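Local coordinates for protein iron-containing superoxide dismutase B2 (Trypanosoma brucei, PDB 3ESF) that probably protects the cell from superoxide by converting it, at an iron centre, into hydrogen peroxide and oxygen, at residues M1-P9 / V37-N45; P9-I20 / Y79-G87. The protein carries 1 engineered substitution. One frame throughout, in Å; residues are numbered along the deposited sequence.

Interaction 1 (M1-P9 / V37-N45)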
ATOM      1  N   MET A   1       5.886 -26.478 -14.829  1.00 28.19           N
ATOM      2  CA  MET A   1       5.888 -25.513 -13.678  1.00 28.68           C
ATOM      3  C   MET A   1       6.260 -24.105 -14.135  1.00 26.74           C
ATOM      4  O   MET A   1       7.432 -23.767 -14.155  1.00 27.08           O
ATOM      5  CB  MET A   1       6.935 -25.972 -12.648  1.00 29.69           C
ATOM      6  CG  MET A   1       6.364 -26.610 -11.400  1.00 32.47           C
ATOM      7  SD  MET A   1       5.788 -25.298 -10.307  1.00 40.00           S
ATOM      8  CE  MET A   1       4.032 -25.188 -10.755  1.00 36.37           C
ATOM      9  N   ALA A   2       5.257 -23.293 -14.443  1.00 25.21           N
ATOM     10  CA  ALA A   2       5.270 -22.485 -15.672  1.00 23.31           C
ATOM     11  C   ALA A   2       6.161 -21.274 -15.610  1.00 22.10           C
ATOM     12  O   ALA A   2       6.830 -20.938 -16.585  1.00 21.78           O
ATOM     13  CB  ALA A   2       3.843 -22.090 -16.076  1.00 22.95           C
ATOM     14  N   PHE A   3       6.189 -20.644 -14.447  1.00 20.93           N
ATOM     15  CA  PHE A   3       6.823 -19.356 -14.270  1.00 20.13           C
ATOM     16  C   PHE A   3       7.894 -19.453 -13.195  1.00 20.05           C
ATOM     17  O   PHE A   3       7.768 -20.201 -12.236  1.00 19.55           O
ATOM     18  CB  PHE A   3       5.785 -18.283 -13.929  1.00 19.97           C
ATOM     19  CG  PHE A   3       4.791 -18.038 -15.032  1.00 19.54           C
ATOM     20  CD1 PHE A   3       5.097 -17.169 -16.071  1.00 20.45           C
ATOM     21  CD2 PHE A   3       3.558 -18.689 -15.038  1.00 17.15           C
ATOM     22  CE1 PHE A   3       4.189 -16.955 -17.118  1.00 21.65           C
ATOM     23  CE2 PHE A   3       2.633 -18.485 -16.072  1.00 18.50           C
ATOM     24  CZ  PHE A   3       2.964 -17.621 -17.127  1.00 20.31           C
ATOM     25  N   SER A   4       8.971 -18.711 -13.397  1.00 20.84           N
ATOM     26  CA  SER A   4      10.023 -18.569 -12.386  1.00 20.46           C
ATOM     27  C   SER A   4      10.556 -17.144 -12.414  1.00 20.22           C
ATOM     28  O   SER A   4      10.194 -16.350 -13.295  1.00 19.63           O
ATOM     29  CB  SER A   4      11.132 -19.588 -12.596  1.00 20.32           C
ATOM     30  OG  SER A   4      11.803 -19.350 -13.813  1.00 22.23           O
ATOM     31  N   ILE A   5      11.365 -16.805 -11.414  1.00 19.33           N
ATOM     32  CA  ILE A   5      12.041 -15.513 -11.392  1.00 18.87           C
ATOM     33  C   ILE A   5      13.538 -15.753 -11.257  1.00 19.28           C
ATOM     34  O   ILE A   5      13.940 -16.777 -10.699  1.00 18.87           O
ATOM     35  CB  ILE A   5      11.537 -14.562 -10.266  1.00 18.28           C
ATOM     36  CG1 ILE A   5      11.609 -15.226  -8.864  1.00 18.44           C
ATOM     37  CG2 ILE A   5      10.146 -14.009 -10.633  1.00 19.44           C
ATOM     38  CD1 ILE A   5      11.225 -14.303  -7.648  1.00 16.89           C
ATOM     39  N   PRO A   6      14.353 -14.819 -11.783  1.00 19.79           N
ATOM     40  CA  PRO A   6      15.807 -14.925 -11.614  1.00 19.83           C
ATOM     41  C   PRO A   6      16.178 -14.753 -10.140  1.00 19.77           C
ATOM     42  O   PRO A   6      15.445 -14.068  -9.384  1.00 19.45           O
ATOM     43  CB  PRO A   6      16.370 -13.743 -12.440  1.00 20.66           C
ATOM     44  CG  PRO A   6      15.232 -13.168 -13.218  1.00 21.42           C
ATOM     45  CD  PRO A   6      13.938 -13.617 -12.540  1.00 19.47           C
ATOM     46  N   PRO A   7      17.313 -15.336  -9.722  1.00 19.84           N
ATOM     47  CA  PRO A   7      17.762 -15.111  -8.353  1.00 19.66           C
ATOM     48  C   PRO A   7      18.075 -13.625  -8.171  1.00 19.78           C
ATOM     49  O   PRO A   7      18.184 -12.880  -9.173  1.00 19.59           O
ATOM     50  CB  PRO A   7      19.039 -15.983  -8.258  1.00 20.35           C
ATOM     51  CG  PRO A   7      19.515 -16.133  -9.673  1.00 20.88           C
ATOM     52  CD  PRO A   7      18.243 -16.201 -10.478  1.00 19.78           C
ATOM     53  N   LEU A   8      18.178 -13.177  -6.923  1.00 19.55           N
ATOM     54  CA  LEU A   8      18.658 -11.828  -6.633  1.00 19.37           C
ATOM     55  C   LEU A   8      20.019 -11.647  -7.327  1.00 19.37           C
ATOM     56  O   LEU A   8      20.827 -12.564  -7.324  1.00 18.77           O
ATOM     57  CB  LEU A   8      18.790 -11.630  -5.121  1.00 19.48           C
ATOM     58  CG  LEU A   8      17.487 -11.567  -4.319  1.00 19.44           C
ATOM     59  CD1 LEU A   8      17.750 -11.901  -2.871  1.00 21.18           C
ATOM     60  CD2 LEU A   8      16.833 -10.188  -4.433  1.00 18.37           C
ATOM     61  N   PRO A   9      20.246 -10.490  -7.966  1.00 19.43           N
ATOM     62  CA  PRO A   9      21.511 -10.302  -8.693  1.00 19.84           C
ATOM     63  C   PRO A   9      22.745 -10.348  -7.779  1.00 20.11           C
ATOM     64  O   PRO A   9      23.799 -10.780  -8.215  1.00 20.19           O
ATOM     65  CB  PRO A   9      21.343  -8.929  -9.365  1.00 19.72           C
ATOM     66  CG  PRO A   9      19.795  -8.688  -9.359  1.00 19.19           C
ATOM     67  CD  PRO A   9      19.349  -9.316  -8.080  1.00 19.49           C
ATOM     68  N   VAL A  37       4.708 -15.316  -8.034  1.00 19.19           N
ATOM     69  CA  VAL A  37       5.041 -16.469  -8.890  1.00 18.32           C
ATOM     70  C   VAL A  37       4.176 -17.680  -8.530  1.00 18.89           C
ATOM     71  O   VAL A  37       3.607 -18.357  -9.411  1.00 18.04           O
ATOM     72  CB  VAL A  37       6.529 -16.867  -8.762  1.00 18.71           C
ATOM     73  CG1 VAL A  37       6.863 -18.077  -9.662  1.00 16.65           C
ATOM     74  CG2 VAL A  37       7.432 -15.679  -9.087  1.00 18.23           C
ATOM     75  N   THR A  38       4.103 -17.946  -7.230  1.00 19.00           N
ATOM     76  CA  THR A  38       3.297 -19.007  -6.680  1.00 20.17           C
ATOM     77  C   THR A  38       1.840 -18.879  -7.125  1.00 19.87           C
ATOM     78  O   THR A  38       1.270 -19.831  -7.630  1.00 20.03           O
ATOM     79  CB  THR A  38       3.415 -19.031  -5.160  1.00 20.15           C
ATOM     80  OG1 THR A  38       4.775 -19.355  -4.821  1.00 22.26           O
ATOM     81  CG2 THR A  38       2.455 -20.057  -4.558  1.00 21.61           C
ATOM     82  N   LYS A  39       1.264 -17.694  -6.957  1.00 20.32           N
ATOM     83  CA  LYS A  39      -0.118 -17.463  -7.334  1.00 20.92           C
ATOM     84  C   LYS A  39      -0.313 -17.568  -8.841  1.00 20.19           C
ATOM     85  O   LYS A  39      -1.318 -18.091  -9.287  1.00 20.22           O
ATOM     86  CB  LYS A  39      -0.601 -16.106  -6.825  1.00 21.56           C
ATOM     87  CG  LYS A  39      -0.784 -16.030  -5.312  1.00 23.62           C
ATOM     88  CD  LYS A  39      -1.652 -14.868  -4.936  1.00 29.10           C
ATOM     89  CE  LYS A  39      -1.350 -14.448  -3.486  1.00 34.35           C
ATOM     90  NZ  LYS A  39      -2.235 -13.326  -2.994  1.00 37.43           N
ATOM     91  N   LEU A  40       0.642 -17.066  -9.619  1.00 20.01           N
ATOM     92  CA  LEU A  40       0.558 -17.142 -11.086  1.00 19.43           C
ATOM     93  C   LEU A  40       0.645 -18.575 -11.567  1.00 19.28           C
ATOM     94  O   LEU A  40      -0.080 -18.964 -12.478  1.00 18.95           O
ATOM     95  CB  LEU A  40       1.601 -16.243 -11.783  1.00 19.14           C
ATOM     96  CG  LEU A  40       1.537 -16.136 -13.330  1.00 20.30           C
ATOM     97  CD1 LEU A  40       0.206 -15.604 -13.807  1.00 19.64           C
ATOM     98  CD2 LEU A  40       2.648 -15.285 -13.903  1.00 18.39           C
ATOM     99  N   ASN A  41       1.533 -19.350 -10.954  1.00 19.19           N
ATOM    100  CA  ASN A  41       1.684 -20.765 -11.277  1.00 19.75           C
ATOM    101  C   ASN A  41       0.405 -21.556 -10.983  1.00 19.89           C
ATOM    102  O   ASN A  41       0.033 -22.441 -11.753  1.00 19.59           O
ATOM    103  CB  ASN A  41       2.893 -21.365 -10.530  1.00 19.53           C
ATOM    104  CG  ASN A  41       4.207 -21.149 -11.269  1.00 19.70           C
ATOM    105  OD1 ASN A  41       4.218 -20.971 -12.495  1.00 21.26           O
ATOM    106  ND2 ASN A  41       5.326 -21.196 -10.537  1.00 19.33           N
ATOM    107  N   ALA A  42      -0.266 -21.220  -9.880  1.00 19.82           N
ATOM    108  CA  ALA A  42      -1.581 -21.815  -9.584  1.00 20.73           C
ATOM    109  C   ALA A  42      -2.643 -21.484 -10.652  1.00 20.79           C
ATOM    110  O   ALA A  42      -3.423 -22.351 -11.038  1.00 21.78           O
ATOM    111  CB  ALA A  42      -2.047 -21.412  -8.191  1.00 19.78           C
ATOM    112  N   ALA A  43      -2.664 -20.246 -11.142  1.00 21.18           N
ATOM    113  CA  ALA A  43      -3.597 -19.858 -12.217  1.00 21.49           C
ATOM    114  C   ALA A  43      -3.260 -20.579 -13.516  1.00 21.65           C
ATOM    115  O   ALA A  43      -4.159 -20.979 -14.258  1.00 22.13           O
ATOM    116  CB  ALA A  43      -3.567 -18.345 -12.432  1.00 21.53           C
ATOM    117  N   ALA A  44      -1.958 -20.734 -13.772  1.00 21.62           N
ATOM    118  CA  ALA A  44      -1.420 -21.357 -14.991  1.00 21.52           C
ATOM    119  C   ALA A  44      -1.661 -22.878 -15.043  1.00 22.01           C
ATOM    120  O   ALA A  44      -1.835 -23.434 -16.130  1.00 21.37           O
ATOM    121  CB  ALA A  44       0.064 -21.028 -15.117  1.00 21.53           C
ATOM    122  N   ASN A  45      -1.715 -23.522 -13.867  1.00 22.44           N
ATOM    123  CA  ASN A  45      -1.918 -24.978 -13.722  1.00 23.38           C
ATOM    124  C   ASN A  45      -3.174 -25.481 -14.457  1.00 22.98           C
ATOM    125  O   ASN A  45      -3.177 -26.570 -15.061  1.00 22.87           O
ATOM    126  CB  ASN A  45      -1.940 -25.350 -12.219  1.00 24.33           C
ATOM    127  CG  ASN A  45      -2.035 -26.858 -11.956  1.00 27.59           C
ATOM    128  OD1 ASN A  45      -1.277 -27.657 -12.512  1.00 32.40           O
ATOM    129  ND2 ASN A  45      -2.962 -27.248 -11.071  1.00 30.32           N
TER
HETATM  130  O   HOH W   1       2.187 -23.589 -13.445  1.00 25.26           O

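Interaction 2 (P9-I20 / Y79-G87)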
ATOM      1  N   PRO A   9      20.246 -10.490  -7.966  1.00 19.43           N
ATOM      2  CA  PRO A   9      21.511 -10.302  -8.693  1.00 19.84           C
ATOM      3  C   PRO A   9      22.745 -10.348  -7.779  1.00 20.11           C
ATOM      4  O   PRO A   9      23.799 -10.780  -8.215  1.00 20.19           O
ATOM      5  CB  PRO A   9      21.343  -8.929  -9.365  1.00 19.72           C
ATOM      6  CG  PRO A   9      19.795  -8.688  -9.359  1.00 19.19           C
ATOM      7  CD  PRO A   9      19.349  -9.316  -8.080  1.00 19.49           C
ATOM      8  N   TRP A  10      22.574  -9.977  -6.510  1.00 19.91           N
ATOM      9  CA  TRP A  10      23.692  -9.769  -5.595  1.00 20.23           C
ATOM     10  C   TRP A  10      23.551 -10.469  -4.241  1.00 20.58           C
ATOM     11  O   TRP A  10      24.280 -10.139  -3.301  1.00 20.35           O
ATOM     12  CB  TRP A  10      23.897  -8.265  -5.372  1.00 19.93           C
ATOM     13  CG  TRP A  10      22.664  -7.467  -5.630  1.00 20.17           C
ATOM     14  CD1 TRP A  10      22.438  -6.631  -6.692  1.00 20.31           C
ATOM     15  CD2 TRP A  10      21.469  -7.436  -4.840  1.00 20.58           C
ATOM     16  NE1 TRP A  10      21.191  -6.082  -6.607  1.00 19.21           N
ATOM     17  CE2 TRP A  10      20.567  -6.554  -5.485  1.00 20.50           C
ATOM     18  CE3 TRP A  10      21.063  -8.076  -3.650  1.00 20.41           C
ATOM     19  CZ2 TRP A  10      19.286  -6.278  -4.976  1.00 19.27           C
ATOM     20  CZ3 TRP A  10      19.811  -7.791  -3.127  1.00 18.89           C
ATOM     21  CH2 TRP A  10      18.922  -6.905  -3.803  1.00 20.47           C
ATOM     22  N   GLY A  11      22.600 -11.401  -4.132  1.00 20.76           N
ATOM     23  CA  GLY A  11      22.450 -12.234  -2.925  1.00 20.80           C
ATOM     24  C   GLY A  11      21.571 -11.590  -1.869  1.00 20.45           C
ATOM     25  O   GLY A  11      21.359 -10.387  -1.900  1.00 20.70           O
ATOM     26  N   TYR A  12      21.079 -12.378  -0.914  1.00 20.11           N
ATOM     27  CA  TYR A  12      20.136 -11.862   0.098  1.00 20.32           C
ATOM     28  C   TYR A  12      20.737 -10.733   0.922  1.00 20.08           C
ATOM     29  O   TYR A  12      20.057  -9.766   1.254  1.00 19.50           O
ATOM     30  CB  TYR A  12      19.625 -12.986   1.030  1.00 20.35           C
ATOM     31  CG  TYR A  12      18.633 -13.906   0.360  1.00 20.19           C
ATOM     32  CD1 TYR A  12      19.051 -15.110  -0.206  1.00 20.79           C
ATOM     33  CD2 TYR A  12      17.280 -13.556   0.264  1.00 20.18           C
ATOM     34  CE1 TYR A  12      18.154 -15.956  -0.839  1.00 20.73           C
ATOM     35  CE2 TYR A  12      16.364 -14.396  -0.371  1.00 21.02           C
ATOM     36  CZ  TYR A  12      16.810 -15.597  -0.913  1.00 20.71           C
ATOM     37  OH  TYR A  12      15.930 -16.436  -1.544  1.00 19.13           O
ATOM     38  N   ASP A  13      22.024 -10.866   1.243  1.00 20.60           N
ATOM     39  CA  ASP A  13      22.724  -9.868   2.073  1.00 20.68           C
ATOM     40  C   ASP A  13      23.468  -8.827   1.251  1.00 20.27           C
ATOM     41  O   ASP A  13      24.233  -8.053   1.801  1.00 20.75           O
ATOM     42  CB  ASP A  13      23.700 -10.559   3.029  1.00 21.00           C
ATOM     43  CG  ASP A  13      24.865 -11.234   2.303  1.00 22.63           C
ATOM     44  OD1 ASP A  13      24.897 -11.266   1.045  1.00 24.82           O
ATOM     45  OD2 ASP A  13      25.752 -11.758   3.002  1.00 24.66           O
ATOM     46  N   GLY A  14      23.236  -8.804  -0.057  1.00 19.91           N
ATOM     47  CA  GLY A  14      24.024  -7.989  -0.985  1.00 19.74           C
ATOM     48  C   GLY A  14      23.991  -6.488  -0.768  1.00 19.33           C
ATOM     49  O   GLY A  14      24.970  -5.784  -1.059  1.00 18.43           O
ATOM     50  N   LEU A  15      22.872  -5.994  -0.229  1.00 19.44           N
ATOM     51  CA  LEU A  15      22.700  -4.554  -0.018  1.00 19.36           C
ATOM     52  C   LEU A  15      22.792  -4.151   1.468  1.00 20.09           C
ATOM     53  O   LEU A  15      22.576  -2.970   1.807  1.00 19.79           O
ATOM     54  CB  LEU A  15      21.371  -4.059  -0.640  1.00 19.10           C
ATOM     55  CG  LEU A  15      21.118  -4.285  -2.146  1.00 19.55           C
ATOM     56  CD1 LEU A  15      19.949  -3.506  -2.658  1.00 19.89           C
ATOM     57  CD2 LEU A  15      22.323  -3.923  -2.963  1.00 19.06           C
ATOM     58  N   ALA A  16      23.100  -5.120   2.340  1.00 20.50           N
ATOM     59  CA  ALA A  16      23.186  -4.877   3.784  1.00 21.22           C
ATOM     60  C   ALA A  16      24.194  -3.759   4.149  1.00 21.54           C
ATOM     61  O   ALA A  16      23.886  -2.887   4.965  1.00 22.28           O
ATOM     62  CB  ALA A  16      23.484  -6.144   4.535  1.00 21.08           C
ATOM     63  N   ALA A  17      25.362  -3.773   3.514  1.00 21.31           N
ATOM     64  CA  ALA A  17      26.400  -2.740   3.691  1.00 21.23           C
ATOM     65  C   ALA A  17      25.962  -1.329   3.272  1.00 21.35           C
ATOM     66  O   ALA A  17      26.575  -0.357   3.666  1.00 21.42           O
ATOM     67  CB  ALA A  17      27.607  -3.130   2.907  1.00 21.40           C
ATOM     68  N   LYS A  18      24.930  -1.235   2.432  1.00 21.79           N
ATOM     69  CA  LYS A  18      24.424   0.058   1.937  1.00 22.27           C
ATOM     70  C   LYS A  18      22.998   0.429   2.366  1.00 21.88           C
ATOM     71  O   LYS A  18      22.408   1.388   1.865  1.00 22.29           O
ATOM     72  CB  LYS A  18      24.566   0.172   0.415  1.00 23.28           C
ATOM     73  CG  LYS A  18      25.772   1.041  -0.005  1.00 24.93           C
ATOM     74  CD  LYS A  18      26.347   0.619  -1.337  1.00 28.06           C
ATOM     75  CE  LYS A  18      27.505   1.528  -1.769  1.00 27.70           C
ATOM     76  NZ  LYS A  18      26.914   2.783  -2.338  1.00 30.76           N
ATOM     77  N   GLY A  19      22.428  -0.332   3.286  1.00 21.49           N
ATOM     78  CA  GLY A  19      21.180   0.095   3.906  1.00 21.01           C
ATOM     79  C   GLY A  19      19.927  -0.679   3.557  1.00 21.05           C
ATOM     80  O   GLY A  19      18.825  -0.248   3.882  1.00 21.22           O
ATOM     81  N   ILE A  20      20.069  -1.830   2.901  1.00 20.90           N
ATOM     82  CA  ILE A  20      18.912  -2.721   2.738  1.00 20.58           C
ATOM     83  C   ILE A  20      19.298  -4.098   3.295  1.00 19.95           C
ATOM     84  O   ILE A  20      20.081  -4.807   2.700  1.00 20.43           O
ATOM     85  CB  ILE A  20      18.322  -2.748   1.263  1.00 20.34           C
ATOM     86  CG1 ILE A  20      17.983  -1.330   0.763  1.00 21.33           C
ATOM     87  CG2 ILE A  20      17.046  -3.563   1.221  1.00 21.09           C
ATOM     88  CD1 ILE A  20      17.399  -1.210  -0.658  1.00 19.77           C
ATOM     89  N   TYR A  79      13.198  -3.908 -10.364  1.00 18.92           N
ATOM     90  CA  TYR A  79      13.634  -3.300  -9.092  1.00 19.34           C
ATOM     91  C   TYR A  79      14.982  -3.829  -8.553  1.00 18.98           C
ATOM     92  O   TYR A  79      15.840  -3.035  -8.201  1.00 19.11           O
ATOM     93  CB  TYR A  79      12.538  -3.536  -8.050  1.00 18.87           C
ATOM     94  CG  TYR A  79      12.841  -3.069  -6.636  1.00 19.90           C
ATOM     95  CD1 TYR A  79      13.197  -1.735  -6.376  1.00 17.72           C
ATOM     96  CD2 TYR A  79      12.748  -3.964  -5.556  1.00 19.74           C
ATOM     97  CE1 TYR A  79      13.428  -1.296  -5.070  1.00 20.79           C
ATOM     98  CE2 TYR A  79      12.993  -3.556  -4.269  1.00 19.72           C
ATOM     99  CZ  TYR A  79      13.318  -2.217  -4.013  1.00 20.55           C
ATOM    100  OH  TYR A  79      13.544  -1.810  -2.711  1.00 20.93           O
ATOM    101  N   TRP A  80      15.137  -5.150  -8.437  1.00 19.49           N
ATOM    102  CA  TRP A  80      16.394  -5.729  -7.960  1.00 19.75           C
ATOM    103  C   TRP A  80      17.549  -5.358  -8.878  1.00 19.78           C
ATOM    104  O   TRP A  80      18.634  -5.053  -8.395  1.00 19.57           O
ATOM    105  CB  TRP A  80      16.350  -7.264  -7.787  1.00 20.27           C
ATOM    106  CG  TRP A  80      15.270  -7.778  -6.895  1.00 21.33           C
ATOM    107  CD1 TRP A  80      14.334  -8.722  -7.212  1.00 21.07           C
ATOM    108  CD2 TRP A  80      14.999  -7.384  -5.537  1.00 21.83           C
ATOM    109  NE1 TRP A  80      13.488  -8.923  -6.152  1.00 20.06           N
ATOM    110  CE2 TRP A  80      13.866  -8.123  -5.111  1.00 20.51           C
ATOM    111  CE3 TRP A  80      15.596  -6.474  -4.642  1.00 20.53           C
ATOM    112  CZ2 TRP A  80      13.325  -8.000  -3.825  1.00 21.14           C
ATOM    113  CZ3 TRP A  80      15.056  -6.342  -3.361  1.00 20.34           C
ATOM    114  CH2 TRP A  80      13.928  -7.105  -2.965  1.00 21.07           C
ATOM    115  N   GLU A  81      17.322  -5.386 -10.193  1.00 19.61           N
ATOM    116  CA  GLU A  81      18.333  -4.973 -11.164  1.00 19.72           C
ATOM    117  C   GLU A  81      18.664  -3.475 -11.128  1.00 19.46           C
ATOM    118  O   GLU A  81      19.756  -3.068 -11.517  1.00 19.20           O
ATOM    119  CB  GLU A  81      17.935  -5.400 -12.581  1.00 19.81           C
ATOM    120  CG  GLU A  81      18.072  -6.907 -12.827  1.00 23.69           C
ATOM    121  CD  GLU A  81      19.515  -7.411 -12.732  1.00 28.57           C
ATOM    122  OE1 GLU A  81      20.449  -6.591 -12.593  1.00 29.77           O
ATOM    123  OE2 GLU A  81      19.723  -8.650 -12.812  1.00 32.37           O
ATOM    124  N   SER A  82      17.721  -2.674 -10.631  1.00 19.01           N
ATOM    125  CA  SER A  82      17.869  -1.219 -10.483  1.00 19.21           C
ATOM    126  C   SER A  82      18.742  -0.833  -9.279  1.00 19.49           C
ATOM    127  O   SER A  82      18.989   0.363  -9.027  1.00 19.69           O
ATOM    128  CB  SER A  82      16.486  -0.554 -10.358  1.00 18.66           C
ATOM    129  OG  SER A  82      15.726  -0.689 -11.562  1.00 16.41           O
ATOM    130  N   MET A  83      19.217  -1.849  -8.551  1.00 19.18           N
ATOM    131  CA  MET A  83      20.066  -1.648  -7.373  1.00 19.35           C
ATOM    132  C   MET A  83      21.296  -2.528  -7.433  1.00 19.44           C
ATOM    133  O   MET A  83      21.297  -3.569  -8.113  1.00 19.84           O
ATOM    134  CB  MET A  83      19.271  -1.903  -6.090  1.00 19.41           C
ATOM    135  CG  MET A  83      17.949  -1.112  -6.005  1.00 19.57           C
ATOM    136  SD  MET A  83      17.136  -1.349  -4.421  1.00 19.92           S
ATOM    137  CE  MET A  83      16.763  -3.131  -4.443  1.00 18.96           C
ATOM    138  N   SER A  84      22.359  -2.094  -6.749  1.00 19.08           N
ATOM    139  CA  SER A  84      23.622  -2.816  -6.740  1.00 18.98           C
ATOM    140  C   SER A  84      24.417  -2.454  -5.496  1.00 18.79           C
ATOM    141  O   SER A  84      24.319  -1.321  -5.004  1.00 18.80           O
ATOM    142  CB  SER A  84      24.424  -2.495  -8.005  1.00 18.93           C
ATOM    143  OG  SER A  84      25.758  -2.927  -7.886  1.00 19.77           O
ATOM    144  N   PRO A  85      25.207  -3.410  -4.971  1.00 19.04           N
ATOM    145  CA  PRO A  85      26.109  -3.050  -3.872  1.00 19.23           C
ATOM    146  C   PRO A  85      27.174  -2.041  -4.326  1.00 19.40           C
ATOM    147  O   PRO A  85      27.778  -1.363  -3.484  1.00 19.62           O
ATOM    148  CB  PRO A  85      26.742  -4.387  -3.470  1.00 18.61           C
ATOM    149  CG  PRO A  85      26.546  -5.288  -4.654  1.00 19.53           C
ATOM    150  CD  PRO A  85      25.298  -4.836  -5.332  1.00 18.70           C
ATOM    151  N   ASN A  86      27.377  -1.942  -5.640  1.00 19.22           N
ATOM    152  CA  ASN A  86      28.292  -0.976  -6.216  1.00 20.08           C
ATOM    153  C   ASN A  86      27.611   0.197  -6.932  1.00 20.14           C
ATOM    154  O   ASN A  86      28.225   0.885  -7.766  1.00 21.26           O
ATOM    155  CB  ASN A  86      29.287  -1.710  -7.102  1.00 19.72           C
ATOM    156  CG  ASN A  86      30.146  -2.696  -6.295  1.00 20.31           C
ATOM    157  OD1 ASN A  86      31.001  -2.286  -5.516  1.00 22.40           O
ATOM    158  ND2 ASN A  86      29.884  -3.980  -6.448  1.00 19.89           N
ATOM    159  N   GLY A  87      26.366   0.438  -6.544  1.00 20.08           N
ATOM    160  CA  GLY A  87      25.524   1.487  -7.098  1.00 19.84           C
ATOM    161  C   GLY A  87      25.753   2.801  -6.398  1.00 19.84           C
ATOM    162  O   GLY A  87      26.715   2.943  -5.624  1.00 19.75           O
TER

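Interaction 1 (M1-P9 / V37-N45)
Ala2 and Asn41 mark the closest backbone approach, with their CA atoms 5.9 Å apart, where the extended N-terminal arm 1-9 runs along the end of helix 22-45. The pair belongs to the alpha-hairpin domain of the iron/manganese superoxide dismutase fold. Asn41 grips the backbone of Phe3 twice. Its OD1 accepts from Phe3 N at 2.8 Å, in the carbonyl plane and on a lone pair. Its ND2 gives a straighter bond (159°) to Phe3 O at 3.1 Å. The amide thus bonds the peptide groups before and after Phe3, and the two bonds together fix the amide's rotation. A water bridges Ala2 N and Asn41 O.

The buried Phe3 ring lies on the helix. With CG opposite its own backbone N (chi1 -175°) and chi2 at 59°, Leu40 sets CD2 over the centre of the ring. Ala44 CB meets the same ring at its edge, in plane. Val55 and Ile58 of helix 55-61 also touch this ring. Farther along the arm, Ile5 CG2 packs on Val37 CG2 at 3.5 Å. At the other end the bent chain of Met1 crosses Asn41 at about a right angle, with CE 4.0 Å from Asn41 CB.

Interaction 2 (P9-I20 / Y79-G87)
Trp10 supplies the main polar link between the loop 9-20 and the segment 79-87, where helix 64-81 ends and the chain leaves it. Its indole N-H is shared between two backbone carbonyls. NE1 lies 2.9 Å from Met83 O and 3.3 Å from Trp80 O, and both bonds are bent to 138°. Met83 O is met from above its carbonyl plane. Trp80 O also accepts from Met83 N, on the opposite face of its plane from Trp10 NE1. The indole is thus tied to the turn that finishes the helix. A weak bond joins Lys18 NZ to Gly87 O; the same amine also bonds Asn184 O.

Among the aromatic contacts, the six-membered rings of Trp10 and Trp80 stand nearly perpendicular (81°). CH2 of Trp10 comes 3.5 Å from CE3 of Trp80. Within the loop, Leu15 CG and Pro9 CD sit over opposite faces of the Trp10 indole, both offset toward the rim.

The remaining contacts are apolar. Pro9 CD rests on Trp80 CB at 3.6 Å, and Pro85 CD lies 3.6 Å from Trp10 CD1. A bend at chi3 (-64°) turns the Met83 CE to Leu15 CD1, at 3.7 Å, and over the Tyr79 ring, offset toward the rim. Ile20 CD1 meets Met83 SD.

The contact borders the iron site. Trp80 packs edge-to-face on the iron ligand His28 of helix 22-45, and its NE1 bonds His33 ND1. Tyr79 touches the iron ligand Asp161 on strand 154-161. Met83 faces helix 175-185 through Phe182 and Val185, and Trp10 and Ile20 rest on Val25 of helix 22-45.

In the fold
From the N terminus, the arm 1-9 first meets the end of helix 22-45, and interaction 1 closes a loop that includes most of that helix. The chain continues directly from Pro9, which both contacts share, into 9-20. Interaction 2 closes a longer loop through helices 22-45, 48-51, 55-61 and 64-81. The segments alternate along the chain, so the two loops cross. Their centres are about 22 Å apart, but Leu8 CD2 touches Trp80 CD2 at 3.5 Å. Together the contacts tie the N-terminal segment 1-20 to both long helices of the alpha-hairpin domain, with the iron ligands His28 and His76 on those helices.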